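Local coordinates for protein homoserine dehydrogenase (Thermoplasma acidophilum, PDB 3ING) that probably catalyses the NADP(H)-dependent interconversion of homoserine and aspartate semialdehyde on the route to threonine and methionine, and holds NADPH in this crystal, at residues E4-M10 against A83-C89; I23-R28 against D53-I57; M111-T115 against D316-L320. All coordinates share one frame; numbering follows the deposited sequence. Where two conformers were deposited one is given.

Contact 1 (E4-M10 against A83-C89). With NDP (NADPH dihydro-nicotinamide-adenine-dinucleotide phosphate), chain C.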
loop_
_atom_site.group_PDB
_atom_site.type_symbol
_atom_site.label_atom_id
_atom_site.label_comp_id
_atom_site.label_asym_id
_atom_site.label_seq_id
_atom_site.Cartn_x
_atom_site.Cartn_y
_atom_site.Cartn_z
ATOM N N GLU A 4 4.163 5.470 24.015
ATOM C CA GLU A 4 5.089 6.524 23.632
ATOM C C GLU A 4 6.355 6.025 22.941
ATOM O O GLU A 4 6.953 5.033 23.366
ATOM C CB GLU A 4 5.496 7.248 24.903
ATOM C CG GLU A 4 6.202 8.560 24.690
ATOM C CD GLU A 4 6.926 9.038 25.950
ATOM O OE1 GLU A 4 7.806 8.294 26.482
ATOM O OE2 GLU A 4 6.630 10.176 26.383
ATOM N N ILE A 5 6.784 6.710 21.889
ATOM C CA ILE A 5 8.063 6.358 21.251
ATOM C C ILE A 5 8.947 7.586 21.302
ATOM O O ILE A 5 8.511 8.698 21.006
ATOM C CB ILE A 5 7.914 5.728 19.814
ATOM C CG1 ILE A 5 9.281 5.167 19.358
ATOM C CG2 ILE A 5 7.381 6.710 18.826
ATOM C CD1 ILE A 5 9.294 4.361 18.033
ATOM N N ARG A 6 10.187 7.377 21.726
ATOM C CA ARG A 6 11.136 8.452 21.877
ATOM C C ARG A 6 12.066 8.439 20.676
ATOM O O ARG A 6 12.659 7.391 20.365
ATOM C CB ARG A 6 11.935 8.257 23.139
ATOM C CG ARG A 6 11.095 8.309 24.464
ATOM C CD ARG A 6 11.856 7.693 25.624
ATOM N NE ARG A 6 12.195 6.295 25.330
ATOM C CZ ARG A 6 12.983 5.522 26.080
ATOM N NH1 ARG A 6 13.517 5.976 27.214
ATOM N NH2 ARG A 6 13.231 4.278 25.700
ATOM N N ILE A 7 12.183 9.586 19.995
ATOM C CA ILE A 7 13.046 9.665 18.811
ATOM C C ILE A 7 14.093 10.775 18.913
ATOM O O ILE A 7 13.982 11.750 19.711
ATOM C CB ILE A 7 12.236 9.815 17.483
ATOM C CG1 ILE A 7 11.889 11.309 17.217
ATOM C CG2 ILE A 7 11.022 8.866 17.506
ATOM C CD1 ILE A 7 11.170 11.568 15.978
ATOM N N ILE A 8 15.138 10.578 18.121
ATOM C CA ILE A 8 16.169 11.568 17.915
ATOM C C ILE A 8 16.116 11.892 16.433
ATOM O O ILE A 8 16.113 10.985 15.597
ATOM C CB ILE A 8 17.566 11.043 18.300
ATOM C CG1 ILE A 8 17.704 10.965 19.841
ATOM C CG2 ILE A 8 18.618 11.948 17.721
ATOM C CD1 ILE A 8 18.876 10.058 20.323
ATOM N N LEU A 9 16.059 13.182 16.100
ATOM C CA LEU A 9 15.947 13.605 14.710
ATOM C C LEU A 9 17.220 14.337 14.272
ATOM O O LEU A 9 17.519 15.384 14.796
ATOM C CB LEU A 9 14.757 14.554 14.526
ATOM C CG LEU A 9 14.534 15.138 13.115
ATOM C CD1 LEU A 9 14.446 13.968 12.069
ATOM C CD2 LEU A 9 13.297 16.074 13.023
HETATM N N MSE A 10 17.889 13.819 13.253
HETATM C CA MSE A 10 19.067 14.428 12.697
HETATM C C MSE A 10 18.683 15.090 11.374
HETATM O O MSE A 10 18.303 14.392 10.445
HETATM C CB MSE A 10 20.112 13.367 12.391
HETATM C CG MSE A 10 20.659 12.580 13.550
HETATM SE SE MSE A 10 22.196 13.448 14.309
HETATM C CE MSE A 10 23.456 13.640 12.875
ATOM N N ALA A 83 16.405 6.859 23.887
ATOM C CA ALA A 83 15.507 6.957 22.741
ATOM C C ALA A 83 15.319 5.556 22.160
ATOM O O ALA A 83 16.138 4.670 22.370
ATOM C CB ALA A 83 16.081 7.882 21.682
ATOM N N ASP A 84 14.250 5.381 21.409
ATOM C CA ASP A 84 13.969 4.112 20.746
ATOM C C ASP A 84 14.418 4.102 19.277
ATOM O O ASP A 84 14.635 3.038 18.699
ATOM C CB ASP A 84 12.481 3.945 20.784
ATOM C CG ASP A 84 11.949 4.021 22.220
ATOM O OD1 ASP A 84 12.379 3.159 23.009
ATOM O OD2 ASP A 84 11.169 4.939 22.551
ATOM N N LEU A 85 14.544 5.288 18.694
ATOM C CA LEU A 85 14.695 5.409 17.257
ATOM C C LEU A 85 15.438 6.665 16.847
ATOM O O LEU A 85 15.219 7.740 17.418
ATOM C CB LEU A 85 13.261 5.409 16.717
ATOM C CG LEU A 85 12.782 5.357 15.287
ATOM C CD1 LEU A 85 11.378 4.673 15.245
ATOM C CD2 LEU A 85 12.723 6.752 14.753
ATOM N N LEU A 86 16.345 6.524 15.875
ATOM C CA LEU A 86 17.030 7.650 15.257
ATOM C C LEU A 86 16.433 7.875 13.874
ATOM O O LEU A 86 16.198 6.915 13.135
ATOM C CB LEU A 86 18.535 7.402 15.108
ATOM C CG LEU A 86 19.245 8.452 14.223
ATOM C CD1 LEU A 86 19.736 9.669 15.036
ATOM C CD2 LEU A 86 20.371 7.806 13.459
ATOM N N VAL A 87 16.162 9.136 13.545
ATOM C CA VAL A 87 15.619 9.506 12.255
ATOM C C VAL A 87 16.667 10.353 11.517
ATOM O O VAL A 87 17.151 11.368 12.031
ATOM C CB VAL A 87 14.320 10.294 12.406
ATOM C CG1 VAL A 87 13.733 10.625 10.991
ATOM C CG2 VAL A 87 13.329 9.541 13.300
ATOM N N ASP A 88 17.042 9.893 10.327
ATOM C CA ASP A 88 18.033 10.571 9.489
ATOM C C ASP A 88 17.384 11.335 8.359
ATOM O O ASP A 88 16.914 10.738 7.401
ATOM C CB ASP A 88 19.001 9.550 8.900
ATOM C CG ASP A 88 20.110 10.182 8.084
ATOM O OD1 ASP A 88 20.206 11.411 8.099
ATOM O OD2 ASP A 88 20.910 9.432 7.439
ATOM N N CYS A 89 17.311 12.654 8.515
ATOM C CA CYS A 89 16.878 13.530 7.463
ATOM C C CYS A 89 18.032 14.457 7.019
ATOM O O CYS A 89 17.816 15.631 6.644
ATOM C CB CYS A 89 15.683 14.356 7.945
ATOM S SG CYS A 89 14.177 13.353 8.161
HETATM P PA NDP C . 17.896 19.999 3.451
HETATM O O1A NDP C . 16.762 20.924 3.272
HETATM O O2A NDP C . 19.196 20.425 2.881
HETATM O O5B NDP C . 18.139 19.709 5.016
HETATM C C5B NDP C . 19.213 18.962 5.551
HETATM C C4B NDP C . 19.256 19.112 7.064
HETATM O O4B NDP C . 20.372 18.460 7.614
HETATM C C3B NDP C . 19.436 20.575 7.491
HETATM O O3B NDP C . 18.906 20.793 8.789
HETATM C C2B NDP C . 20.918 20.731 7.515
HETATM O O2B NDP C . 21.378 21.771 8.332
HETATM C C1B NDP C . 21.292 19.414 8.141
HETATM N N9A NDP C . 22.649 18.958 7.864
HETATM C C8A NDP C . 23.454 19.150 6.776
HETATM N N7A NDP C . 24.613 18.451 6.989
HETATM C C5A NDP C . 24.524 17.837 8.178
HETATM C C6A NDP C . 25.433 17.038 8.841
HETATM N N6A NDP C . 26.469 16.514 8.192
HETATM N N1A NDP C . 25.029 16.561 10.036
HETATM C C2A NDP C . 23.817 16.877 10.617
HETATM N N3A NDP C . 22.892 17.670 9.965
HETATM C C4A NDP C . 23.293 18.127 8.743
HETATM O O3 NDP C . 17.514 18.552 2.866
HETATM P PN NDP C . 16.032 17.960 2.672
HETATM O O1N NDP C . 15.444 18.517 1.416
HETATM O O2N NDP C . 15.320 18.135 3.976
HETATM O O5D NDP C . 16.306 16.383 2.402
HETATM C C5D NDP C . 16.773 15.649 3.534
HETATM C C4D NDP C . 17.010 14.200 3.122
HETATM O O4D NDP C . 15.780 13.676 2.674
HETATM C C3D NDP C . 17.967 14.036 1.972
HETATM O O3D NDP C . 18.908 12.975 2.172
HETATM C C2D NDP C . 17.071 13.791 0.773
HETATM O O2D NDP C . 17.697 13.044 -0.235
HETATM C C1D NDP C . 15.923 13.045 1.410
HETATM N N1N NDP C . 14.693 13.091 0.639
HETATM C C2N NDP C . 14.146 14.305 0.314
HETATM C C3N NDP C . 13.082 14.424 -0.568
HETATM C C7N NDP C . 12.452 15.751 -0.757
HETATM O O7N NDP C . 11.090 15.752 -0.957
HETATM N N7N NDP C . 13.127 16.885 -0.616
HETATM C C4N NDP C . 12.243 13.207 -0.946
HETATM C C5N NDP C . 12.910 11.934 -0.506
HETATM C C6N NDP C . 14.069 11.926 0.267
HETATM P P2B NDP C . 20.872 23.287 8.201
HETATM O O1X NDP C . 21.843 23.966 9.128
HETATM O O2X NDP C . 19.350 23.439 8.493
HETATM O O3X NDP C . 21.131 23.629 6.768
HETATM O O HOH W 1 9.332 4.297 24.595
#
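Val87 packs against Leu9 and Ile7 in the tightly packed, buried part of this contact, its two methyl groups going to different partners. Leu9 CG lies anti to the backbone N (chi1 178°), which swings Leu9 CD1 over to 3.6 Å from Val87 CG1, while Val87 CG2 faces Ile7 CD1. On the same face, Ile5 CD1 and Leu85 CD1 meet at 3.5 Å, closer than ordinary methyl contact. Branched aliphatic residues suit this face, which is buried beneath Val313 and Ile317 of helix 306-321; on the other face Ile8 CD1 rests on Ala83 CB.

The strands are neighbouring parallel members of a Rossmann-type sheet, joined by regular bonds such as Val87 N to Ile8 O (2.8 Å) and Met10 N to Val87 O. Their C-terminal ends reach NADPH: Cys89 O lies 3.3 Å from ribose atom C5D of the cofactor, and CE of Met10, a selenomethionine in this crystal, comes near adenine carbon C2A.

At the N-terminal, more open end, packing gives way to polar bonds. Asp84 OD2 accepts from Arg6 N on its anti lone pair at 2.8 Å, and Asp84 N bonds in return to Arg6 O. A bend at chi3 (-59°) lets the Arg6 guanidinium grip the carboxylate side-on, NE to OD2 and NH2 to OD1 (3.0 Å); both oxygens lie in the guanidinium plane but are met from above their own, the planes being 47° apart. A water also links Asp84 OD2 to Glu4 O. An asparagine here would probably leave the Arg6 charge without its mate, since its NH2 would face Arg6 N-H groups where a carboxylate oxygen now accepts them.

Contact 2 (I23-R28 against D53-I57)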
loop_
_atom_site.group_PDB
_atom_site.type_symbol
_atom_site.label_atom_id
_atom_site.label_comp_id
_atom_site.label_asym_id
_atom_site.label_seq_id
_atom_site.Cartn_x
_atom_site.Cartn_y
_atom_site.Cartn_z
ATOM N N ILE A 23 4.608 15.373 13.546
ATOM C CA ILE A 23 4.626 14.809 14.890
ATOM C C ILE A 23 3.855 15.699 15.852
ATOM O O ILE A 23 3.052 15.225 16.664
ATOM C CB ILE A 23 6.087 14.583 15.419
ATOM C CG1 ILE A 23 6.761 13.475 14.610
ATOM C CG2 ILE A 23 6.065 14.325 16.991
ATOM C CD1 ILE A 23 8.270 13.260 14.870
ATOM N N ASP A 24 4.046 17.001 15.733
ATOM C CA ASP A 24 3.389 17.921 16.632
ATOM C C ASP A 24 1.849 17.890 16.427
ATOM O O ASP A 24 1.068 17.856 17.399
ATOM C CB ASP A 24 3.922 19.320 16.436
ATOM C CG ASP A 24 3.522 20.238 17.563
ATOM O OD1 ASP A 24 3.551 19.792 18.729
ATOM O OD2 ASP A 24 3.192 21.400 17.279
ATOM N N ALA A 25 1.423 17.834 15.177
ATOM C CA ALA A 25 -0.006 17.792 14.853
ATOM C C ALA A 25 -0.564 16.480 15.347
ATOM O O ALA A 25 -1.647 16.429 15.899
ATOM C CB ALA A 25 -0.221 17.959 13.342
ATOM N N SER A 26 0.219 15.428 15.192
ATOM C CA SER A 26 -0.197 14.095 15.606
ATOM C C SER A 26 -0.394 13.985 17.090
ATOM O O SER A 26 -1.384 13.432 17.558
ATOM C CB SER A 26 0.840 13.070 15.193
ATOM O OG SER A 26 0.536 11.822 15.796
ATOM N N ASN A 27 0.584 14.483 17.833
ATOM C CA ASN A 27 0.510 14.470 19.271
ATOM C C ASN A 27 -0.724 15.231 19.752
ATOM O O ASN A 27 -1.313 14.862 20.753
ATOM C CB ASN A 27 1.791 15.067 19.892
ATOM C CG ASN A 27 3.015 14.145 19.739
ATOM O OD1 ASN A 27 2.894 12.953 19.411
ATOM N ND2 ASN A 27 4.199 14.707 19.978
ATOM N N ARG A 28 -1.101 16.298 19.047
ATOM C CA ARG A 28 -2.239 17.123 19.460
ATOM C C ARG A 28 -3.611 16.450 19.261
ATOM O O ARG A 28 -4.575 16.842 19.885
ATOM C CB ARG A 28 -2.190 18.471 18.750
ATOM C CG ARG A 28 -1.068 19.332 19.239
ATOM C CD ARG A 28 -0.916 20.593 18.398
ATOM N NE ARG A 28 0.364 21.244 18.679
ATOM C CZ ARG A 28 0.603 22.045 19.714
ATOM N NH1 ARG A 28 -0.356 22.339 20.584
ATOM N NH2 ARG A 28 1.813 22.571 19.877
ATOM N N ASP A 53 10.163 21.052 23.534
ATOM C CA ASP A 53 8.957 21.714 23.036
ATOM C C ASP A 53 9.049 21.885 21.526
ATOM O O ASP A 53 9.656 22.832 21.018
ATOM C CB ASP A 53 8.792 23.027 23.777
ATOM C CG ASP A 53 7.553 23.786 23.359
ATOM O OD1 ASP A 53 6.988 23.539 22.280
ATOM O OD2 ASP A 53 7.171 24.685 24.105
ATOM N N ILE A 54 8.385 20.975 20.803
ATOM C CA ILE A 54 8.525 20.877 19.358
ATOM C C ILE A 54 8.056 22.113 18.630
ATOM O O ILE A 54 8.741 22.584 17.733
ATOM C CB ILE A 54 7.760 19.621 18.786
ATOM C CG1 ILE A 54 8.361 18.316 19.325
ATOM C CG2 ILE A 54 7.787 19.622 17.292
ATOM C CD1 ILE A 54 7.426 17.060 19.106
ATOM N N SER A 55 6.895 22.644 18.990
ATOM C CA SER A 55 6.406 23.831 18.283
ATOM C C SER A 55 7.345 24.993 18.527
ATOM O O SER A 55 7.536 25.817 17.658
ATOM C CB SER A 55 4.970 24.181 18.674
ATOM O OG SER A 55 4.905 24.435 20.028
ATOM N N SER A 56 7.942 25.050 19.708
ATOM C CA SER A 56 8.903 26.088 19.976
ATOM C C SER A 56 10.158 25.914 19.119
ATOM O O SER A 56 10.721 26.884 18.619
ATOM C CB SER A 56 9.269 26.114 21.438
ATOM O OG SER A 56 9.829 27.348 21.713
ATOM N N ILE A 57 10.593 24.679 18.930
ATOM C CA ILE A 57 11.747 24.409 18.082
ATOM C C ILE A 57 11.428 24.741 16.627
ATOM O O ILE A 57 12.255 25.307 15.918
ATOM C CB ILE A 57 12.213 22.944 18.217
ATOM C CG1 ILE A 57 12.843 22.744 19.618
ATOM C CG2 ILE A 57 13.178 22.592 17.101
ATOM C CD1 ILE A 57 13.067 21.307 20.017
HETATM O O HOH W 2 4.832 21.402 20.800
#
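Ile23 and Ile54 supply the apolar part of this contact, their side chains crossing at about a right angle with Ile23 CG2 3.7 Å from Ile54 CD1. The same Ile54 methyl lies 4.1 Å from Asn27 ND2, and the other branch, CG2, rests against the CB methylene of Asp24. Isoleucine suits both places because each side chain also packs on the sheet, Ile23 on Ile35 and Ile54 on Val37. Asn27, at the border of this patch, keeps its amide satisfied by giving ND2 to the backbone oxygen of Ile35.

Helix 14-29 is the helix that follows the glycine-rich turn of a Rossmann fold, and helix 54-64 lies beside it on the same face of strand 34-41. The two helices thus meet with apolar side chains on the sheet side and polar ones farther from it.

The polar bridging is done by water. One molecule donates to Asp24 OD1 at 2.9 Å and accepts from Ser55 N at 3.0 Å, giving a partner to an amide in the first turn of helix 54-64, where no backbone carbonyl is available from a preceding turn.

Charged and capping bonds stay within each segment but shape the meeting. Asp24 CG is anti to the backbone N (chi1 -166°), bringing the carboxylate to Arg28, which, extended from CG to NE, reaches back one turn and holds Asp24 OD2 side-on with NE and NH2, each at 3.2 Å; NH2 uses the syn lone pair, whereas NE comes from above the carboxylate plane. Ser55 OG lies at the edge of this guanidinium, 3.6 Å from Arg28 NH2, a small residue that leaves room for the larger pair. Asp53 is the N-cap of helix 54-64: its OD1 accepts from Ser56 N at 3.1 Å, and its negative charge probably also favours the amide-rich helix end.

Contact 3 (M111-T115 against D316-L320)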
loop_
_atom_site.group_PDB
_atom_site.type_symbol
_atom_site.label_atom_id
_atom_site.label_comp_id
_atom_site.label_asym_id
_atom_site.label_seq_id
_atom_site.Cartn_x
_atom_site.Cartn_y
_atom_site.Cartn_z
HETATM N N MSE A 111 18.931 1.529 19.541
HETATM C CA MSE A 111 17.917 2.190 18.779
HETATM C C MSE A 111 17.694 1.550 17.425
HETATM O O MSE A 111 18.620 0.961 16.839
HETATM C CB MSE A 111 18.309 3.642 18.558
HETATM C CG MSE A 111 18.520 4.428 19.818
HETATM SE SE MSE A 111 18.814 6.285 19.415
HETATM C CE MSE A 111 20.284 6.453 19.376
ATOM N N ASN A 112 16.462 1.663 16.914
ATOM C CA ASN A 112 16.232 1.349 15.491
ATOM C C ASN A 112 16.433 2.619 14.706
ATOM O O ASN A 112 16.643 3.689 15.295
ATOM C CB ASN A 112 14.836 0.763 15.257
ATOM C CG ASN A 112 14.634 -0.547 15.943
ATOM O OD1 ASN A 112 15.425 -1.490 15.792
ATOM N ND2 ASN A 112 13.555 -0.639 16.704
ATOM N N VAL A 113 16.393 2.521 13.369
ATOM C CA VAL A 113 16.576 3.662 12.518
ATOM C C VAL A 113 15.508 3.821 11.476
ATOM O O VAL A 113 15.043 2.851 10.891
ATOM C CB VAL A 113 17.986 3.589 11.803
ATOM C CG1 VAL A 113 18.143 4.674 10.761
ATOM C CG2 VAL A 113 19.104 3.702 12.843
ATOM N N VAL A 114 15.125 5.077 11.241
ATOM C CA VAL A 114 14.297 5.449 10.099
ATOM C C VAL A 114 15.075 6.468 9.276
ATOM O O VAL A 114 15.592 7.438 9.825
ATOM C CB VAL A 114 12.985 6.079 10.518
ATOM C CG1 VAL A 114 12.308 6.624 9.303
ATOM C CG2 VAL A 114 12.098 5.047 11.275
ATOM N N THR A 115 15.174 6.261 7.966
ATOM C CA THR A 115 15.911 7.196 7.160
ATOM C C THR A 115 15.168 7.628 5.902
ATOM O O THR A 115 14.476 6.851 5.256
ATOM C CB THR A 115 17.313 6.628 6.783
ATOM O OG1 THR A 115 18.117 7.653 6.128
ATOM C CG2 THR A 115 17.196 5.377 5.870
ATOM N N ASP A 316 6.901 5.336 8.945
ATOM C CA ASP A 316 7.952 4.407 9.358
ATOM C C ASP A 316 8.123 4.408 10.879
ATOM O O ASP A 316 8.288 3.339 11.485
ATOM C CB ASP A 316 9.291 4.701 8.687
ATOM C CG ASP A 316 9.435 4.069 7.294
ATOM O OD1 ASP A 316 8.669 3.134 6.933
ATOM O OD2 ASP A 316 10.394 4.479 6.594
ATOM N N ILE A 317 8.115 5.592 11.493
ATOM C CA ILE A 317 8.211 5.693 12.971
ATOM C C ILE A 317 7.078 4.904 13.664
ATOM O O ILE A 317 7.297 4.157 14.646
ATOM C CB ILE A 317 8.193 7.179 13.436
ATOM C CG1 ILE A 317 9.454 7.919 12.943
ATOM C CG2 ILE A 317 8.050 7.269 14.981
ATOM C CD1 ILE A 317 9.482 9.447 13.280
ATOM N N LEU A 318 5.871 5.046 13.122
ATOM C CA LEU A 318 4.702 4.400 13.703
ATOM C C LEU A 318 4.743 2.898 13.444
ATOM O O LEU A 318 4.414 2.101 14.337
ATOM C CB LEU A 318 3.426 5.043 13.158
ATOM C CG LEU A 318 3.273 6.493 13.605
ATOM C CD1 LEU A 318 2.024 7.152 12.993
ATOM C CD2 LEU A 318 3.225 6.562 15.148
ATOM N N LEU A 319 5.218 2.483 12.274
ATOM C CA LEU A 319 5.370 1.029 12.033
ATOM C C LEU A 319 6.363 0.427 13.028
ATOM O O LEU A 319 6.136 -0.664 13.553
ATOM C CB LEU A 319 5.813 0.729 10.599
ATOM C CG LEU A 319 4.762 0.927 9.481
ATOM C CD1 LEU A 319 5.387 0.853 8.078
ATOM C CD2 LEU A 319 3.684 -0.170 9.684
ATOM N N LEU A 320 7.449 1.141 13.310
ATOM C CA LEU A 320 8.445 0.620 14.245
ATOM C C LEU A 320 7.985 0.668 15.702
ATOM O O LEU A 320 8.488 -0.072 16.531
ATOM C CB LEU A 320 9.777 1.321 14.075
ATOM C CG LEU A 320 10.600 0.842 12.894
ATOM C CD1 LEU A 320 11.764 1.809 12.584
ATOM C CD2 LEU A 320 11.155 -0.539 13.182
HETATM O O HOH W 3 11.588 6.798 5.664
#
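Val114 points from its strand toward helix 306-321 and sets its two methyl groups astride the CB of Asp316, with CG1 at 3.6 Å and CG2 at 3.8 Å from that carbon. Its chi1 of 171° places CG2 beside the backbone N, where it also meets Leu320 CD1 at 3.5 Å. Leu320 and Val114 slide past each other in opposite directions, and since Leu320 stands one turn beyond Asp316, the valine fits between the two. The leucine is long enough for CD1 to continue to within 3.8 Å of Val113 O; a compact beta-branched residue suits the strand opposite it.

Segment 316-320 runs nearly antiparallel to strand 112-115, their axes 159° apart, and so joins the C-terminal end of the chain to the Rossmann-type sheet. Asp316 offers the valine its methylene and turns its carboxylate to polar partners: OD1 forms a salt bridge with Arg140, and OD2 accepts from Glu142 N, a residue of the sodium site. A water donates to both Asp316 OD2 (2.8 Å) and Thr115 O. Both oxygens of this buried aspartate thus have polar partners, and the nearby arginine is likely to favour its ionised form.

All three contacts lie on or against the mixed Rossmann-type sheet, though the helix of contact 3 comes from the C-terminal part of the chain. Contact 1 joins two central strands, and contact 3, its centre about 8 Å from that of contact 1, takes up the next strand, 112-115, which probably hydrogen-bonds to strand 85-88 through Val114 N and Leu86 O. Contact 2, its centre about 14 Å from that of contact 1 and about 18 Å from that of contact 3, brings together helices 14-29 and 54-64, which lie between the two strands of contact 1 in sequence; Ile23 CD1 there touches Ile7 CD1. Contact 3 spans some two hundred residues, tying the last helix to the cofactor-binding domain.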